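Local coordinates for protein sorbitol dehydrogenase (Gluconobacter oxydans, PDB 5ITG) that probably oxidises D-sorbitol to L-sorbose with an NADP-type nicotinamide cofactor, at residues I310-E315 / G478-I483; C306-L311 / I402-A407. One frame throughout, in Å; residues are numbered along the deposited sequence.

Interaction 1 (I310-E315 / G478-I483)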
ATOM      1  N   ILE A 310     -16.332  16.415   4.215  1.00 17.62           N
ATOM      2  CA  ILE A 310     -16.127  16.848   5.593  1.00 19.74           C
ATOM      3  C   ILE A 310     -16.941  18.127   5.831  1.00 20.10           C
ATOM      4  O   ILE A 310     -17.521  18.319   6.903  1.00 19.13           O
ATOM      5  CB  ILE A 310     -14.621  17.122   5.879  1.00 21.05           C
ATOM      6  CG1 ILE A 310     -13.832  15.811   5.813  1.00 22.17           C
ATOM      7  CG2 ILE A 310     -14.454  17.777   7.256  1.00 22.10           C
ATOM      8  CD1 ILE A 310     -12.311  15.985   5.872  1.00 19.05           C
ATOM      9  N   LEU A 311     -16.996  18.999   4.826  1.00 18.90           N
ATOM     10  CA  LEU A 311     -17.767  20.233   4.951  1.00 19.52           C
ATOM     11  C   LEU A 311     -19.262  19.916   5.066  1.00 21.04           C
ATOM     12  O   LEU A 311     -19.990  20.588   5.793  1.00 21.07           O
ATOM     13  CB  LEU A 311     -17.521  21.150   3.744  1.00 20.02           C
ATOM     14  CG  LEU A 311     -16.169  21.868   3.726  1.00 21.59           C
ATOM     15  CD1 LEU A 311     -15.932  22.539   2.378  1.00 20.61           C
ATOM     16  CD2 LEU A 311     -16.137  22.884   4.855  1.00 20.66           C
ATOM     17  N   VAL A 312     -19.720  18.898   4.342  1.00 20.15           N
ATOM     18  CA  VAL A 312     -21.126  18.507   4.407  1.00 21.20           C
ATOM     19  C   VAL A 312     -21.402  17.898   5.779  1.00 21.31           C
ATOM     20  O   VAL A 312     -22.512  17.983   6.294  1.00 23.18           O
ATOM     21  CB  VAL A 312     -21.490  17.477   3.310  1.00 23.29           C
ATOM     22  CG1 VAL A 312     -22.920  16.973   3.515  1.00 24.27           C
ATOM     23  CG2 VAL A 312     -21.367  18.110   1.943  1.00 22.69           C
ATOM     24  N   GLY A 313     -20.383  17.290   6.378  1.00 20.62           N
ATOM     25  CA  GLY A 313     -20.569  16.707   7.694  1.00 20.21           C
ATOM     26  C   GLY A 313     -20.538  15.195   7.714  1.00 20.65           C
ATOM     27  O   GLY A 313     -21.026  14.571   8.655  1.00 22.36           O
ATOM     28  N   TYR A 314     -19.970  14.595   6.675  1.00 19.64           N
ATOM     29  CA  TYR A 314     -19.875  13.144   6.607  1.00 19.42           C
ATOM     30  C   TYR A 314     -18.663  12.655   7.383  1.00 19.88           C
ATOM     31  O   TYR A 314     -17.554  13.156   7.202  1.00 20.38           O
ATOM     32  CB  TYR A 314     -19.777  12.690   5.147  1.00 18.37           C
ATOM     33  CG  TYR A 314     -21.062  12.858   4.382  1.00 17.61           C
ATOM     34  CD1 TYR A 314     -22.240  12.254   4.828  1.00 20.06           C
ATOM     35  CD2 TYR A 314     -21.106  13.613   3.206  1.00 17.92           C
ATOM     36  CE1 TYR A 314     -23.431  12.397   4.121  1.00 20.88           C
ATOM     37  CE2 TYR A 314     -22.282  13.764   2.497  1.00 17.79           C
ATOM     38  CZ  TYR A 314     -23.442  13.152   2.960  1.00 18.56           C
ATOM     39  OH  TYR A 314     -24.609  13.285   2.258  1.00 19.14           O
ATOM     40  N   GLU A 315     -18.876  11.664   8.240  1.00 20.49           N
ATOM     41  CA  GLU A 315     -17.799  11.116   9.052  1.00 23.84           C
ATOM     42  C   GLU A 315     -16.987  10.029   8.352  1.00 22.86           C
ATOM     43  O   GLU A 315     -15.787   9.900   8.581  1.00 22.27           O
ATOM     44  CB  GLU A 315     -18.363  10.544  10.354  1.00 26.85           C
ATOM     45  CG  GLU A 315     -17.299   9.938  11.255  1.00 33.06           C
ATOM     46  CD  GLU A 315     -17.883   9.291  12.494  1.00 39.30           C
ATOM     47  OE1 GLU A 315     -18.584   9.994  13.256  1.00 42.52           O
ATOM     48  OE2 GLU A 315     -17.642   8.082  12.705  1.00 39.63           O
ATOM     49  N   GLY A 478     -23.050  27.086   1.129  1.00 27.60           N
ATOM     50  CA  GLY A 478     -22.738  25.689   1.401  1.00 23.90           C
ATOM     51  C   GLY A 478     -21.970  25.057   0.252  1.00 22.20           C
ATOM     52  O   GLY A 478     -22.088  25.488  -0.890  1.00 20.97           O
ATOM     53  N   VAL A 479     -21.201  24.013   0.532  1.00 23.26           N
ATOM     54  CA  VAL A 479     -20.396  23.386  -0.513  1.00 22.05           C
ATOM     55  C   VAL A 479     -21.127  22.884  -1.762  1.00 20.48           C
ATOM     56  O   VAL A 479     -20.664  23.105  -2.874  1.00 19.14           O
ATOM     57  CB  VAL A 479     -19.531  22.242   0.064  1.00 23.17           C
ATOM     58  CG1 VAL A 479     -20.407  21.117   0.583  1.00 23.25           C
ATOM     59  CG2 VAL A 479     -18.566  21.746  -1.003  1.00 21.65           C
ATOM     60  N   LYS A 480     -22.267  22.221  -1.605  1.00 21.20           N
ATOM     61  CA  LYS A 480     -22.961  21.716  -2.785  1.00 20.48           C
ATOM     62  C   LYS A 480     -23.340  22.806  -3.776  1.00 20.57           C
ATOM     63  O   LYS A 480     -23.384  22.570  -4.982  1.00 19.22           O
ATOM     64  CB  LYS A 480     -24.198  20.918  -2.382  1.00 19.78           C
ATOM     65  CG  LYS A 480     -23.869  19.638  -1.648  1.00 18.43           C
ATOM     66  CD  LYS A 480     -25.111  18.801  -1.428  1.00 18.81           C
ATOM     67  CE  LYS A 480     -24.748  17.419  -0.908  1.00 18.13           C
ATOM     68  NZ  LYS A 480     -25.969  16.576  -0.857  1.00 17.27           N
ATOM     69  N   ALA A 481     -23.596  24.006  -3.268  1.00 20.28           N
ATOM     70  CA  ALA A 481     -23.963  25.128  -4.120  1.00 20.91           C
ATOM     71  C   ALA A 481     -22.814  25.537  -5.048  1.00 20.39           C
ATOM     72  O   ALA A 481     -23.036  26.172  -6.076  1.00 21.39           O
ATOM     73  CB  ALA A 481     -24.381  26.315  -3.259  1.00 20.93           C
ATOM     74  N   ALA A 482     -21.590  25.158  -4.693  1.00 20.12           N
ATOM     75  CA  ALA A 482     -20.420  25.520  -5.484  1.00 18.83           C
ATOM     76  C   ALA A 482     -19.968  24.462  -6.495  1.00 19.87           C
ATOM     77  O   ALA A 482     -19.040  24.698  -7.268  1.00 19.00           O
ATOM     78  CB  ALA A 482     -19.259  25.875  -4.547  1.00 19.84           C
ATOM     79  N   ILE A 483     -20.624  23.308  -6.489  1.00 18.04           N
ATOM     80  CA  ILE A 483     -20.281  22.225  -7.404  1.00 18.88           C
ATOM     81  C   ILE A 483     -20.599  22.594  -8.854  1.00 20.31           C
ATOM     82  O   ILE A 483     -21.734  22.942  -9.175  1.00 21.56           O
ATOM     83  CB  ILE A 483     -21.060  20.935  -7.060  1.00 18.33           C
ATOM     84  CG1 ILE A 483     -20.607  20.400  -5.702  1.00 16.66           C
ATOM     85  CG2 ILE A 483     -20.876  19.894  -8.183  1.00 18.60           C
ATOM     86  CD1 ILE A 483     -21.360  19.164  -5.240  1.00 20.15           C
TER
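L311 CB comes to 4.3 Å from V479 CG1, an apolar contact at the last turn of helix 288-312. The nearest CA atoms of the two segments belong to the same two residues, 6.8 Å apart. The L311 backbone is hydrogen-bonded to E418, whose carboxylate OE2 also bonds V479 N, so one glutamate ties both segments together. The tight spot follows at V312: its CG2 sits 3.4 Å from V479 CG1, closer than methyls usually settle, with the two side chains crossing at about a right angle. V479 brings that methyl forward by placing CG1 between its own backbone N and carbonyl carbon (chi1 65°). K480, stretched out along its whole length, then runs past V312, with its CE 4.5 Å from V312 CG2, and its NZ makes salt bridges to D323 and E325. At G313 the chain turns, with positive phi. Y314 follows, its OH hydrogen-bonded to D323 OD2, which links the two segments indirectly. Y314 N reaches back to G309 O and G313 N makes a weak bond to I310 O: a Schellman motif, with G313 as C-prime residue, that ends helix 288-312.

Interaction 2 (C306-L311 / I402-A407)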
ATOM      1  N   CYS A 306     -13.493  13.398  -0.077  1.00 16.41           N
ATOM      2  CA  CYS A 306     -13.466  13.733   1.342  1.00 18.27           C
ATOM      3  C   CYS A 306     -13.342  15.183   1.762  1.00 15.74           C
ATOM      4  O   CYS A 306     -13.863  15.544   2.812  1.00 18.09           O
ATOM      5  CB  CYS A 306     -12.408  12.884   2.052  1.00 18.62           C
ATOM      6  SG  CYS A 306     -12.823  11.107   2.073  1.00 26.33           S
ATOM      7  N   PHE A 307     -12.678  16.027   0.977  1.00 16.64           N
ATOM      8  CA  PHE A 307     -12.575  17.423   1.375  1.00 16.68           C
ATOM      9  C   PHE A 307     -13.976  18.056   1.428  1.00 18.32           C
ATOM     10  O   PHE A 307     -14.350  18.667   2.436  1.00 20.17           O
ATOM     11  CB  PHE A 307     -11.650  18.214   0.431  1.00 15.95           C
ATOM     12  CG  PHE A 307     -10.182  17.844   0.540  1.00 15.52           C
ATOM     13  CD1 PHE A 307      -9.657  17.320   1.720  1.00 14.75           C
ATOM     14  CD2 PHE A 307      -9.310  18.087  -0.521  1.00 16.38           C
ATOM     15  CE1 PHE A 307      -8.293  17.045   1.847  1.00 15.82           C
ATOM     16  CE2 PHE A 307      -7.933  17.813  -0.402  1.00 14.22           C
ATOM     17  CZ  PHE A 307      -7.430  17.293   0.781  1.00 15.24           C
ATOM     18  N   PRO A 308     -14.771  17.931   0.350  1.00 17.77           N
ATOM     19  CA  PRO A 308     -16.101  18.539   0.448  1.00 15.77           C
ATOM     20  C   PRO A 308     -17.033  17.724   1.353  1.00 16.82           C
ATOM     21  O   PRO A 308     -17.967  18.270   1.953  1.00 16.25           O
ATOM     22  CB  PRO A 308     -16.568  18.597  -1.010  1.00 18.24           C
ATOM     23  CG  PRO A 308     -15.847  17.460  -1.657  1.00 15.42           C
ATOM     24  CD  PRO A 308     -14.477  17.524  -1.037  1.00 17.84           C
ATOM     25  N   GLY A 309     -16.769  16.423   1.460  1.00 16.28           N
ATOM     26  CA  GLY A 309     -17.581  15.568   2.310  1.00 15.79           C
ATOM     27  C   GLY A 309     -17.509  15.968   3.783  1.00 19.01           C
ATOM     28  O   GLY A 309     -18.499  15.866   4.518  1.00 15.45           O
ATOM     29  N   ILE A 310     -16.332  16.415   4.215  1.00 17.62           N
ATOM     30  CA  ILE A 310     -16.127  16.848   5.593  1.00 19.74           C
ATOM     31  C   ILE A 310     -16.941  18.127   5.831  1.00 20.10           C
ATOM     32  O   ILE A 310     -17.521  18.319   6.903  1.00 19.13           O
ATOM     33  CB  ILE A 310     -14.621  17.122   5.879  1.00 21.05           C
ATOM     34  CG1 ILE A 310     -13.832  15.811   5.813  1.00 22.17           C
ATOM     35  CG2 ILE A 310     -14.454  17.777   7.256  1.00 22.10           C
ATOM     36  CD1 ILE A 310     -12.311  15.985   5.872  1.00 19.05           C
ATOM     37  N   LEU A 311     -16.996  18.999   4.826  1.00 18.90           N
ATOM     38  CA  LEU A 311     -17.767  20.233   4.951  1.00 19.52           C
ATOM     39  C   LEU A 311     -19.262  19.916   5.066  1.00 21.04           C
ATOM     40  O   LEU A 311     -19.990  20.588   5.793  1.00 21.07           O
ATOM     41  CB  LEU A 311     -17.521  21.150   3.744  1.00 20.02           C
ATOM     42  CG  LEU A 311     -16.169  21.868   3.726  1.00 21.59           C
ATOM     43  CD1 LEU A 311     -15.932  22.539   2.378  1.00 20.61           C
ATOM     44  CD2 LEU A 311     -16.137  22.884   4.855  1.00 20.66           C
ATOM     45  N   ILE A 402     -11.509  21.579 -10.941  1.00 18.02           N
ATOM     46  CA  ILE A 402     -10.199  21.620 -10.312  1.00 17.25           C
ATOM     47  C   ILE A 402     -10.219  22.714  -9.241  1.00 16.78           C
ATOM     48  O   ILE A 402      -9.713  22.524  -8.124  1.00 15.49           O
ATOM     49  CB  ILE A 402      -9.100  21.897 -11.376  1.00 18.90           C
ATOM     50  CG1 ILE A 402      -8.894  20.630 -12.218  1.00 19.29           C
ATOM     51  CG2 ILE A 402      -7.784  22.318 -10.706  1.00 18.04           C
ATOM     52  CD1 ILE A 402      -8.056  20.829 -13.458  1.00 22.37           C
ATOM     53  N   ALA A 403     -10.829  23.846  -9.574  1.00 15.16           N
ATOM     54  CA  ALA A 403     -10.915  24.959  -8.630  1.00 16.93           C
ATOM     55  C   ALA A 403     -11.816  24.600  -7.455  1.00 15.61           C
ATOM     56  O   ALA A 403     -11.580  25.030  -6.324  1.00 18.73           O
ATOM     57  CB  ALA A 403     -11.434  26.205  -9.333  1.00 17.80           C
ATOM     58  N   PHE A 404     -12.852  23.811  -7.727  1.00 15.26           N
ATOM     59  CA  PHE A 404     -13.775  23.383  -6.683  1.00 16.15           C
ATOM     60  C   PHE A 404     -13.041  22.519  -5.656  1.00 16.51           C
ATOM     61  O   PHE A 404     -13.258  22.644  -4.448  1.00 17.08           O
ATOM     62  CB  PHE A 404     -14.938  22.582  -7.281  1.00 14.27           C
ATOM     63  CG  PHE A 404     -15.820  21.947  -6.243  1.00 14.52           C
ATOM     64  CD1 PHE A 404     -16.719  22.716  -5.511  1.00 17.16           C
ATOM     65  CD2 PHE A 404     -15.685  20.596  -5.933  1.00 14.90           C
ATOM     66  CE1 PHE A 404     -17.470  22.152  -4.477  1.00 17.48           C
ATOM     67  CE2 PHE A 404     -16.427  20.021  -4.903  1.00 14.42           C
ATOM     68  CZ  PHE A 404     -17.321  20.805  -4.171  1.00 16.45           C
ATOM     69  N   GLY A 405     -12.177  21.630  -6.135  1.00 15.22           N
ATOM     70  CA  GLY A 405     -11.442  20.784  -5.211  1.00 14.36           C
ATOM     71  C   GLY A 405     -10.576  21.624  -4.293  1.00 13.31           C
ATOM     72  O   GLY A 405     -10.512  21.393  -3.078  1.00 12.89           O
ATOM     73  N   ILE A 406      -9.906  22.612  -4.877  1.00 13.87           N
ATOM     74  CA  ILE A 406      -9.019  23.490  -4.120  1.00 13.83           C
ATOM     75  C   ILE A 406      -9.802  24.342  -3.125  1.00 14.51           C
ATOM     76  O   ILE A 406      -9.421  24.462  -1.954  1.00 16.55           O
ATOM     77  CB  ILE A 406      -8.210  24.397  -5.079  1.00 11.71           C
ATOM     78  CG1 ILE A 406      -7.236  23.539  -5.888  1.00 15.68           C
ATOM     79  CG2 ILE A 406      -7.433  25.450  -4.293  1.00 13.69           C
ATOM     80  CD1 ILE A 406      -6.637  24.270  -7.094  1.00 15.15           C
ATOM     81  N   ALA A 407     -10.909  24.913  -3.587  1.00 14.76           N
ATOM     82  CA  ALA A 407     -11.749  25.750  -2.735  1.00 15.16           C
ATOM     83  C   ALA A 407     -12.322  24.949  -1.569  1.00 15.68           C
ATOM     84  O   ALA A 407     -12.463  25.472  -0.460  1.00 16.48           O
ATOM     85  CB  ALA A 407     -12.882  26.367  -3.556  1.00 12.84           C
TER
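F404 reaches P308 with the far side of its ring, and the chain is best traced outward from F404 CB. CB and CG stay on their own helix; with CG anti to the backbone N (chi1 172°), the ring swings out past the helix flank toward helix 288-312. On one flank of the ring, CD1 lies against the carbonyl O of A482, in the segment that follows helix 461-477. On the other flank, CE2 meets the proline, 4.1 Å from P308 CB and 4.2 Å from P308 CG. CZ, at the tip, comes nearest, 3.9 Å from P308 CB, and is also packed by I483. Proline and phenyl rings meet at a slant. Within these segments the nearest CA atoms are those of F307 and G405, 7.5 Å apart; the F307 ring also meets that of Y409 with planes at about 45°. The helix is kinked at P308, whose ring nitrogen carries no hydrogen to donate to the preceding turn. The buried residues meet through the apolar P308-F404 contact and a looser approach of F307 CD2 to G405 O, at 4.3 Å; neither is a hydrogen bond, so the contact depends on fit rather than on polar direction.

Both contacts use helix 288-312, share I310 and L311, and have centres about 8 Å apart. Interaction 2 is the buried one, helix against helix 400-412, and all its touching residues are buried. Interaction 1 lies farther from the chain centre, where the same helix stops and the segment after helix 461-477 packs beside the helix end; there L311, V312 and V479 form a small apolar patch. F404 joins the two: V479 CG2 lies 3.5 Å from F404 CZ, so V479 of interaction 1 touches both V312 and F404, the latter belonging to interaction 2. Both contacts are apolar across their segments, but interaction 1 is bordered by charged side chains from elsewhere in the chain.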